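Local coordinates for dicer Related Helicase (Caenorhabditis elegans, PDB 6M6Q), which probably hydrolyses ATP as a RIG-I-like RNA helicase of RNA interference that binds single- and double-stranded RNA, represented here by its N-terminal domain, at residues A193-I198 against D300-A305; S14-P19 against Y151-D156; V39-T44 against L228-V233; A164-N169 against E287-G292. All blocks are in the same frame, centred on the assembly; numbering follows the deposited sequence.

Contact 1: A193-I198 against D300-A305; sequences AARGMI and DPANRA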
# COMPACT_ATOMS: atom_id res chain seq x y z
N ALA B 193 7.49 0.48 -5.90
CA ALA B 193 7.81 -0.94 -6.20
C ALA B 193 8.99 -1.02 -7.19
O ALA B 193 9.70 -2.04 -7.16
CB ALA B 193 6.60 -1.64 -6.75
N ALA B 194 9.18 -0.01 -8.03
CA ALA B 194 10.19 -0.01 -9.11
C ALA B 194 11.60 -0.04 -8.52
O ALA B 194 11.81 0.47 -7.39
CB ALA B 194 10.00 1.20 -10.00
N ARG B 195 12.53 -0.61 -9.29
CA ARG B 195 13.99 -0.64 -8.99
C ARG B 195 14.72 0.18 -10.07
O ARG B 195 15.03 -0.40 -11.14
CB ARG B 195 14.50 -2.09 -8.92
CG ARG B 195 13.80 -2.96 -7.88
CD ARG B 195 14.30 -2.78 -6.45
NE ARG B 195 13.26 -2.30 -5.54
CZ ARG B 195 12.43 -3.09 -4.84
NH1 ARG B 195 12.54 -4.40 -4.92
NH2 ARG B 195 11.51 -2.54 -4.06
N GLY B 196 14.94 1.46 -9.80
CA GLY B 196 15.41 2.47 -10.76
C GLY B 196 16.69 2.08 -11.48
O GLY B 196 16.83 2.50 -12.63
N MET B 197 17.63 1.41 -10.82
CA MET B 197 18.98 1.16 -11.41
C MET B 197 18.84 0.35 -12.70
O MET B 197 19.51 0.68 -13.69
CB MET B 197 19.90 0.44 -10.44
CG MET B 197 21.31 0.91 -10.57
SD MET B 197 22.44 -0.13 -9.71
CE MET B 197 23.82 1.01 -9.53
N ILE B 198 18.01 -0.68 -12.68
CA ILE B 198 17.78 -1.61 -13.83
C ILE B 198 17.02 -0.86 -14.94
O ILE B 198 17.30 -1.09 -16.13
CB ILE B 198 17.05 -2.88 -13.36
CG1 ILE B 198 17.73 -3.52 -12.13
CG2 ILE B 198 16.91 -3.88 -14.49
CD1 ILE B 198 16.81 -4.38 -11.30
N ASP B 300 13.08 -7.89 -15.22
CA ASP B 300 13.41 -8.49 -13.90
C ASP B 300 12.13 -8.64 -13.07
O ASP B 300 11.20 -7.85 -13.23
CB ASP B 300 14.50 -7.69 -13.18
CG ASP B 300 14.03 -6.36 -12.63
OD1 ASP B 300 13.96 -5.40 -13.43
OD2 ASP B 300 13.78 -6.29 -11.40
N PRO B 301 12.03 -9.68 -12.20
CA PRO B 301 10.79 -9.96 -11.48
C PRO B 301 10.27 -8.83 -10.57
O PRO B 301 9.06 -8.79 -10.35
CB PRO B 301 11.14 -11.21 -10.64
CG PRO B 301 12.67 -11.24 -10.60
CD PRO B 301 13.09 -10.67 -11.93
N ALA B 302 11.15 -7.97 -10.04
CA ALA B 302 10.80 -6.85 -9.14
C ALA B 302 10.05 -5.76 -9.92
O ALA B 302 8.96 -5.32 -9.46
CB ALA B 302 12.03 -6.29 -8.47
N ASN B 303 10.62 -5.31 -11.04
CA ASN B 303 10.04 -4.24 -11.90
C ASN B 303 8.83 -4.79 -12.66
O ASN B 303 7.91 -4.01 -12.93
CB ASN B 303 11.08 -3.67 -12.87
CG ASN B 303 12.01 -2.69 -12.20
OD1 ASN B 303 11.55 -1.72 -11.60
ND2 ASN B 303 13.31 -2.90 -12.32
N ARG B 304 8.86 -6.08 -13.01
CA ARG B 304 7.77 -6.81 -13.70
C ARG B 304 6.54 -6.76 -12.82
O ARG B 304 5.46 -6.46 -13.33
CB ARG B 304 8.20 -8.26 -13.97
CG ARG B 304 7.60 -8.89 -15.23
CD ARG B 304 8.19 -10.27 -15.47
NE ARG B 304 7.76 -11.25 -14.48
CZ ARG B 304 8.38 -12.41 -14.24
NH1 ARG B 304 9.48 -12.73 -14.90
NH2 ARG B 304 7.91 -13.24 -13.33
N ALA B 305 6.73 -6.97 -11.52
CA ALA B 305 5.66 -6.90 -10.50
C ALA B 305 5.16 -5.47 -10.38
O ALA B 305 3.94 -5.28 -10.28
CB ALA B 305 6.16 -7.43 -9.17
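The amide nitrogen ND2 of N303 is the best-held polar atom, with two acceptors. N303 ND2 gives one N-H to D300 OD1 at 2.8 Å and the other to R195 O at 3.3 Å. D300 takes its bond on the syn lone pair, and R195 O takes its own within the carbonyl plane. Both partners lie almost in the plane of the carboxamide, so its rotation is fixed. N303 OD1 accepts from R195 N at 2.7 Å, nearly straight at 174°, though this donor sits above the carbonyl plane. One buried asparagine thus reads the N-H and C=O of a single residue.

Two helix starts meet here: R195 is the N-cap position of helix 196-204 and D300 the N-cap of helix 301-310. With CG between its backbone N and carbonyl carbon (chi1 73°), D300 turns OD2 back to accept weakly from A302 N and N303 N. An alanine at N303 would remove the carboxamide and would probably loosen the join between these two helix starts.

Aliphatic groups flank the amide. CD1 of I198, a methyl, is set tip to tip against the D300 carboxylate oxygens, 3.6 Å from D300 OD2, while R195 CG lies 3.8 Å from A302 CB. Next to N303, R304 makes a salt bridge to E316 of the second subunit, and A305 packs on Y308 of that subunit.

Contact 2: S14-P19 against Y151-D156; sequences SKLRLP and YSHWED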
# COMPACT_ATOMS: atom_id res chain seq x y z
N SER B 14 1.45 32.07 -10.32
CA SER B 14 0.78 32.23 -11.64
C SER B 14 1.50 31.38 -12.69
O SER B 14 0.86 31.02 -13.70
CB SER B 14 0.71 33.67 -12.05
OG SER B 14 2.01 34.22 -12.16
N LYS B 15 2.77 31.05 -12.44
CA LYS B 15 3.65 30.31 -13.38
C LYS B 15 3.50 28.78 -13.16
O LYS B 15 4.02 28.03 -14.02
CB LYS B 15 5.10 30.77 -13.20
CG LYS B 15 5.33 32.26 -13.38
CD LYS B 15 5.23 32.71 -14.82
CE LYS B 15 4.88 34.17 -14.96
NZ LYS B 15 3.45 34.42 -14.67
N LEU B 16 2.84 28.34 -12.08
CA LEU B 16 2.73 26.89 -11.73
C LEU B 16 1.64 26.24 -12.60
O LEU B 16 0.49 26.68 -12.49
CB LEU B 16 2.37 26.70 -10.24
CG LEU B 16 3.13 27.56 -9.23
CD1 LEU B 16 2.64 27.27 -7.81
CD2 LEU B 16 4.63 27.34 -9.32
N ARG B 17 1.97 25.19 -13.36
CA ARG B 17 1.00 24.40 -14.15
C ARG B 17 0.38 23.30 -13.28
O ARG B 17 -0.62 22.69 -13.74
CB ARG B 17 1.68 23.81 -15.39
CG ARG B 17 2.01 24.83 -16.46
CD ARG B 17 0.81 25.15 -17.34
NE ARG B 17 0.93 26.44 -18.03
CZ ARG B 17 0.67 27.64 -17.49
NH1 ARG B 17 0.28 27.74 -16.23
NH2 ARG B 17 0.82 28.74 -18.21
N LEU B 18 0.96 23.04 -12.10
CA LEU B 18 0.47 22.03 -11.12
C LEU B 18 0.44 22.67 -9.73
O LEU B 18 1.30 22.39 -8.89
CB LEU B 18 1.38 20.79 -11.15
CG LEU B 18 0.82 19.56 -10.43
CD1 LEU B 18 0.00 18.69 -11.38
CD2 LEU B 18 1.95 18.74 -9.81
N PRO B 19 -0.59 23.48 -9.42
CA PRO B 19 -0.75 24.02 -8.08
C PRO B 19 -1.19 22.94 -7.07
O PRO B 19 -1.56 21.83 -7.50
CB PRO B 19 -1.85 25.09 -8.26
CG PRO B 19 -2.68 24.57 -9.44
CD PRO B 19 -1.70 23.83 -10.32
N TYR B 151 9.58 23.29 -8.87
CA TYR B 151 9.79 22.04 -9.64
C TYR B 151 8.68 21.04 -9.28
O TYR B 151 8.19 20.31 -10.20
CB TYR B 151 11.20 21.51 -9.38
CG TYR B 151 11.63 20.41 -10.32
CD1 TYR B 151 12.22 20.70 -11.54
CD2 TYR B 151 11.43 19.08 -10.00
CE1 TYR B 151 12.59 19.69 -12.43
CE2 TYR B 151 11.81 18.06 -10.86
CZ TYR B 151 12.39 18.37 -12.08
OH TYR B 151 12.74 17.37 -12.95
N SER B 152 8.25 21.04 -8.01
CA SER B 152 7.20 20.15 -7.45
C SER B 152 5.81 20.59 -7.95
O SER B 152 4.86 19.78 -7.85
CB SER B 152 7.27 20.09 -5.94
OG SER B 152 6.62 21.21 -5.35
N HIS B 153 5.72 21.82 -8.49
CA HIS B 153 4.46 22.46 -8.95
C HIS B 153 4.47 22.72 -10.48
O HIS B 153 3.49 23.31 -10.97
CB HIS B 153 4.26 23.78 -8.19
CG HIS B 153 3.76 23.61 -6.80
ND1 HIS B 153 2.48 23.21 -6.52
CD2 HIS B 153 4.35 23.87 -5.60
CE1 HIS B 153 2.31 23.19 -5.21
NE2 HIS B 153 3.42 23.61 -4.63
N TRP B 154 5.53 22.31 -11.19
CA TRP B 154 5.69 22.52 -12.67
C TRP B 154 5.72 24.04 -13.00
O TRP B 154 4.99 24.47 -13.94
CB TRP B 154 4.57 21.83 -13.47
CG TRP B 154 4.40 20.35 -13.27
CD1 TRP B 154 5.24 19.49 -12.61
CD2 TRP B 154 3.35 19.53 -13.83
NE1 TRP B 154 4.76 18.21 -12.69
CE2 TRP B 154 3.61 18.20 -13.44
CE3 TRP B 154 2.21 19.80 -14.59
CZ2 TRP B 154 2.76 17.15 -13.79
CZ3 TRP B 154 1.38 18.76 -14.94
CH2 TRP B 154 1.66 17.45 -14.55
N GLU B 155 6.55 24.81 -12.30
CA GLU B 155 6.76 26.26 -12.55
C GLU B 155 7.39 26.46 -13.93
O GLU B 155 8.35 25.74 -14.27
CB GLU B 155 7.66 26.84 -11.45
CG GLU B 155 7.69 28.34 -11.41
CD GLU B 155 8.50 28.88 -10.26
OE1 GLU B 155 9.67 28.47 -10.13
OE2 GLU B 155 7.96 29.69 -9.48
N ASP B 156 6.86 27.44 -14.69
CA ASP B 156 7.36 27.92 -16.01
C ASP B 156 7.26 26.78 -17.05
O ASP B 156 7.97 26.86 -18.06
CB ASP B 156 8.79 28.48 -15.93
CG ASP B 156 8.97 29.63 -14.94
OD1 ASP B 156 7.97 30.35 -14.67
OD2 ASP B 156 10.11 29.80 -14.45
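This is an antiparallel backbone pairing with a single beta bridge, L16 to E155, in a domain of helices and loops without regular strands. It lays the N-terminal loop 14-19 along the chain as it leaves helix 146-152. W154, the first residue past the helix, has positive phi and closes a Schellman motif, which swings the chain round to meet the loop. D156 N then donates to K15 O at 3.0 Å, R17 N to W154 O at 3.2 Å, and L18 N to H153 O at 2.8 Å.

Side chains reinforce the pairing at its L18 end. ND1 of H153 donates to L18 O at 2.8 Å, in the ring plane and on a carbonyl lone pair, which holds the imidazole edge-on to the loop. Since NE2 is hydrogen-bonded to D138, the ring may well carry a proton on both nitrogens. L16 runs alongside H153, with CD1 over one ring face and CD2 3.7 Å from E155 CB.

L18 CG is anti to the backbone N (chi1 -166°), and the side chain crosses the W154 indole obliquely. L18 CB lies over one face, and L18 CD1 makes a CH-pi contact 3.8 Å from the centroid of the W154 six-membered ring, 10° off the normal. R17 CB comes to the indole edge, while its guanidinium reaches out to a salt bridge with D159.

Around the pair, helix 25-29 packs F25 on the H153 ring and sets Y28 edge-to-face with W154, and helix 162-171 lies against the indole.

Contact 3: V39-T44 against L228-V233; sequences VCVEST and LSTDLV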
# COMPACT_ATOMS: atom_id res chain seq x y z
N VAL B 39 15.10 16.99 4.68
CA VAL B 39 15.01 18.43 5.09
C VAL B 39 14.61 18.51 6.57
O VAL B 39 15.27 19.26 7.33
CB VAL B 39 14.03 19.21 4.18
CG1 VAL B 39 13.61 20.55 4.79
CG2 VAL B 39 14.59 19.43 2.78
N CYS B 40 13.61 17.74 6.99
CA CYS B 40 13.14 17.68 8.40
C CYS B 40 14.29 17.19 9.31
O CYS B 40 14.42 17.72 10.40
CB CYS B 40 11.91 16.78 8.55
SG CYS B 40 10.44 17.38 7.68
N VAL B 41 15.10 16.24 8.84
CA VAL B 41 16.20 15.64 9.64
C VAL B 41 17.38 16.62 9.69
O VAL B 41 17.95 16.78 10.77
CB VAL B 41 16.64 14.28 9.07
CG1 VAL B 41 17.98 13.83 9.64
CG2 VAL B 41 15.57 13.22 9.30
N GLU B 42 17.66 17.30 8.58
CA GLU B 42 18.71 18.35 8.44
C GLU B 42 18.45 19.47 9.46
O GLU B 42 19.44 20.02 9.96
CB GLU B 42 18.70 18.90 7.02
CG GLU B 42 19.79 19.92 6.73
CD GLU B 42 19.67 20.56 5.34
OE1 GLU B 42 18.53 20.91 4.95
OE2 GLU B 42 20.70 20.67 4.65
N SER B 43 17.17 19.79 9.73
CA SER B 43 16.72 20.99 10.50
C SER B 43 16.92 20.79 12.01
O SER B 43 16.96 21.80 12.73
CB SER B 43 15.29 21.34 10.20
OG SER B 43 14.41 20.35 10.69
N THR B 44 17.05 19.54 12.48
CA THR B 44 17.34 19.22 13.91
C THR B 44 18.74 19.75 14.26
O THR B 44 19.73 19.19 13.75
CB THR B 44 17.18 17.71 14.20
OG1 THR B 44 18.14 16.98 13.44
CG2 THR B 44 15.80 17.19 13.89
N LEU B 228 20.32 14.34 -1.37
CA LEU B 228 20.04 14.37 0.08
C LEU B 228 21.26 14.97 0.76
O LEU B 228 22.37 14.80 0.25
CB LEU B 228 19.73 12.96 0.59
CG LEU B 228 18.61 12.21 -0.16
CD1 LEU B 228 18.49 10.78 0.35
CD2 LEU B 228 17.26 12.95 -0.04
N SER B 229 21.02 15.74 1.82
CA SER B 229 22.03 16.52 2.58
C SER B 229 22.53 15.72 3.79
O SER B 229 23.65 16.03 4.24
CB SER B 229 21.48 17.85 3.00
OG SER B 229 20.99 18.58 1.90
N THR B 230 21.74 14.77 4.32
CA THR B 230 22.10 14.02 5.57
C THR B 230 22.66 12.63 5.23
O THR B 230 22.24 12.03 4.24
CB THR B 230 20.93 13.93 6.58
OG1 THR B 230 19.95 12.98 6.17
CG2 THR B 230 20.27 15.27 6.84
N ASP B 231 23.56 12.14 6.06
CA ASP B 231 24.09 10.75 5.96
C ASP B 231 22.99 9.79 6.41
O ASP B 231 22.85 8.72 5.77
CB ASP B 231 25.39 10.60 6.76
CG ASP B 231 26.54 11.41 6.18
OD1 ASP B 231 27.65 10.86 6.08
OD2 ASP B 231 26.31 12.57 5.79
N LEU B 232 22.19 10.20 7.41
CA LEU B 232 21.16 9.36 8.09
C LEU B 232 20.15 8.82 7.06
O LEU B 232 19.87 7.61 7.10
CB LEU B 232 20.45 10.20 9.16
CG LEU B 232 19.50 9.45 10.09
CD1 LEU B 232 19.53 10.06 11.48
CD2 LEU B 232 18.07 9.46 9.55
N VAL B 233 19.61 9.70 6.22
CA VAL B 233 18.55 9.35 5.24
C VAL B 233 19.21 8.63 4.06
O VAL B 233 18.66 7.63 3.59
CB VAL B 233 17.75 10.59 4.79
CG1 VAL B 233 16.72 10.25 3.71
CG2 VAL B 233 17.06 11.28 5.98
O HOH W 1 21.26 21.07 1.51
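V41 and T230 form the first shell where helix 33-42 packs against the start of helix 231-236 through small apolar branches. CG1 of V41 lies 3.9 Å from T230 CG2, the two side chains crossing at about a right angle, and CG2 of V41 meets V233 CG2 at 4.1 Å. T230 CG2 also rests on the backbone of E42, 3.7 Å from E42 N.

That methyl is placed by the hydroxyl beside it. T230 is the N-cap: OG1, between its backbone N and carbonyl carbon (chi1 75°), accepts a weak capping bond from V233 N and is also hydrogen-bonded to D38. D38 binds S229 N as well, so one carboxylate of helix 33-42 steadies the turn before the second helix. Further out, F52 and, on helix 63-72, I71 also pack on V41.

E42 CG is anti to the backbone N (chi1 -176°), and the chain runs on extended, carrying the carboxylate to S229. An alanine at E42 would keep the CB against T230 but lose the carboxylate, and would probably break the link to S229. That link runs through a water, which donates to E42 OE2 at 3.2 Å and is hydrogen-bonded to S229 OG at 2.5 Å.

Contact 4: A164-N169 against E287-G292; sequences AETFKN and EEWYYG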
# COMPACT_ATOMS: atom_id res chain seq x y z
N ALA B 164 3.14 15.98 -20.14
CA ALA B 164 2.33 16.18 -18.91
C ALA B 164 1.01 15.41 -19.03
O ALA B 164 0.60 14.82 -18.04
CB ALA B 164 2.10 17.65 -18.65
N GLU B 165 0.40 15.41 -20.22
CA GLU B 165 -0.88 14.72 -20.52
C GLU B 165 -0.68 13.21 -20.43
O GLU B 165 -1.48 12.56 -19.74
CB GLU B 165 -1.41 15.13 -21.89
CG GLU B 165 -2.72 14.42 -22.26
CD GLU B 165 -3.09 14.41 -23.75
OE1 GLU B 165 -3.84 13.50 -24.17
OE2 GLU B 165 -2.62 15.32 -24.48
N THR B 166 0.38 12.68 -21.04
CA THR B 166 0.70 11.22 -20.99
C THR B 166 0.88 10.77 -19.53
O THR B 166 0.27 9.79 -19.14
CB THR B 166 1.94 10.88 -21.84
OG1 THR B 166 1.88 11.59 -23.07
CG2 THR B 166 2.08 9.40 -22.10
N PHE B 167 1.66 11.53 -18.75
CA PHE B 167 1.96 11.30 -17.32
C PHE B 167 0.65 11.20 -16.52
O PHE B 167 0.46 10.20 -15.81
CB PHE B 167 2.82 12.44 -16.79
CG PHE B 167 3.38 12.26 -15.41
CD1 PHE B 167 2.68 12.71 -14.30
CD2 PHE B 167 4.66 11.76 -15.23
CE1 PHE B 167 3.23 12.62 -13.04
CE2 PHE B 167 5.21 11.68 -13.96
CZ PHE B 167 4.50 12.10 -12.87
N LYS B 168 -0.24 12.18 -16.67
CA LYS B 168 -1.55 12.23 -15.96
C LYS B 168 -2.39 11.00 -16.35
O LYS B 168 -3.07 10.47 -15.47
CB LYS B 168 -2.32 13.51 -16.29
CG LYS B 168 -1.87 14.73 -15.50
CD LYS B 168 -2.50 16.04 -15.97
CE LYS B 168 -2.01 17.25 -15.19
NZ LYS B 168 -2.27 18.51 -15.92
N ASN B 169 -2.31 10.58 -17.61
CA ASN B 169 -3.18 9.54 -18.21
C ASN B 169 -2.71 8.15 -17.80
O ASN B 169 -3.56 7.32 -17.49
CB ASN B 169 -3.24 9.66 -19.74
CG ASN B 169 -4.19 10.74 -20.24
OD1 ASN B 169 -4.18 11.06 -21.42
ND2 ASN B 169 -5.00 11.31 -19.35
N GLU B 287 4.46 8.91 -27.20
CA GLU B 287 4.40 8.03 -26.00
C GLU B 287 5.54 6.99 -26.05
O GLU B 287 5.47 6.02 -25.28
CB GLU B 287 3.04 7.35 -25.90
CG GLU B 287 1.87 8.31 -25.78
CD GLU B 287 0.51 7.64 -25.69
OE1 GLU B 287 0.27 6.65 -26.42
OE2 GLU B 287 -0.33 8.12 -24.88
N GLU B 288 6.58 7.24 -26.86
CA GLU B 288 7.77 6.35 -27.03
C GLU B 288 8.48 6.20 -25.68
O GLU B 288 8.98 5.08 -25.41
CB GLU B 288 8.74 6.94 -28.05
CG GLU B 288 9.40 5.90 -28.94
CD GLU B 288 9.89 6.43 -30.28
OE1 GLU B 288 10.89 7.20 -30.29
OE2 GLU B 288 9.28 6.09 -31.30
N TRP B 289 8.53 7.29 -24.89
CA TRP B 289 9.20 7.31 -23.56
C TRP B 289 8.47 6.36 -22.60
O TRP B 289 9.18 5.64 -21.84
CB TRP B 289 9.31 8.73 -23.00
CG TRP B 289 8.03 9.40 -22.62
CD1 TRP B 289 7.38 10.36 -23.32
CD2 TRP B 289 7.33 9.29 -21.36
NE1 TRP B 289 6.31 10.83 -22.62
CE2 TRP B 289 6.24 10.18 -21.42
CE3 TRP B 289 7.50 8.51 -20.21
CZ2 TRP B 289 5.33 10.31 -20.37
CZ3 TRP B 289 6.60 8.64 -19.18
CH2 TRP B 289 5.53 9.52 -19.26
N TYR B 290 7.14 6.34 -22.64
CA TYR B 290 6.28 5.52 -21.75
C TYR B 290 6.48 4.04 -22.09
O TYR B 290 6.72 3.25 -21.16
CB TYR B 290 4.81 5.95 -21.83
CG TYR B 290 3.87 5.01 -21.12
CD1 TYR B 290 3.07 4.12 -21.83
CD2 TYR B 290 3.89 4.89 -19.74
CE1 TYR B 290 2.26 3.20 -21.18
CE2 TYR B 290 3.08 3.99 -19.08
CZ TYR B 290 2.25 3.14 -19.80
OH TYR B 290 1.45 2.24 -19.16
N TYR B 291 6.42 3.68 -23.37
CA TYR B 291 6.59 2.28 -23.84
C TYR B 291 8.06 1.88 -23.65
O TYR B 291 8.32 0.70 -23.41
CB TYR B 291 6.06 2.11 -25.27
CG TYR B 291 4.57 2.34 -25.40
CD1 TYR B 291 3.68 1.67 -24.57
CD2 TYR B 291 4.05 3.24 -26.31
CE1 TYR B 291 2.31 1.90 -24.65
CE2 TYR B 291 2.68 3.49 -26.40
CZ TYR B 291 1.81 2.82 -25.56
OH TYR B 291 0.46 3.03 -25.63
N GLY B 292 8.98 2.85 -23.72
CA GLY B 292 10.42 2.65 -23.41
C GLY B 292 10.65 2.26 -21.96
O GLY B 292 11.54 1.43 -21.70
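From A164 onward, helix 162-171 runs beside helix 288-295, the two short segments 11.0 Å apart between axes and inclined at 40°. A164 CB points away from the other helix; its side chain packs on I273.

T166 carries the contact. Its CG2 is anti to the backbone N and reaches across, while OG1 stays home, hydrogen-bonded to L162 O one turn back in the helix. T166 CG2 sits between two residues of the other helix start, 3.8 Å from both E287 CG and W289 CZ2. T166 CB meets W289 CZ2 as well, at 3.7 Å, threonine and tryptophan approaching tip to tip. W289 can present this corner because its CG sits between backbone N and carbonyl carbon (chi1 68°), and CB of Y290 lies over one face of the indole, off toward the rim.

F167 follows: F167 N lies at the indole edge, 4.2 Å from W289 CZ2. No hydrogen bond crosses between the segments; this is buried van der Waals packing.

The F167 ring sits edge-to-face with F171 and packs on I272. W289 is edge-to-face with F275 and touches T163 and F171 of helix 162-171, so the loop holding I272 and F275 fits against both helices.

From the N terminus, contact 2 opens first and closes when residues 151-156 return, tying the N-terminal loop to the end of helix 146-152. Contact 3 opens inside that span and closes only at 228-233, crossing it and joining helix 33-42 to the start of helix 231-236. Contact 4, between helices 162-171 and 288-295, and contact 1, between the starts of helices 196-204 and 301-310, both open before contact 3 closes and close in the order they opened. Contacts 1, 3 and 4 therefore all cross one another, while contact 2 is finished before contacts 4 and 1 begin. Contacts 2 and 4 touch through W154; contacts 1 and 3 lie on opposite sides of the chain's centre.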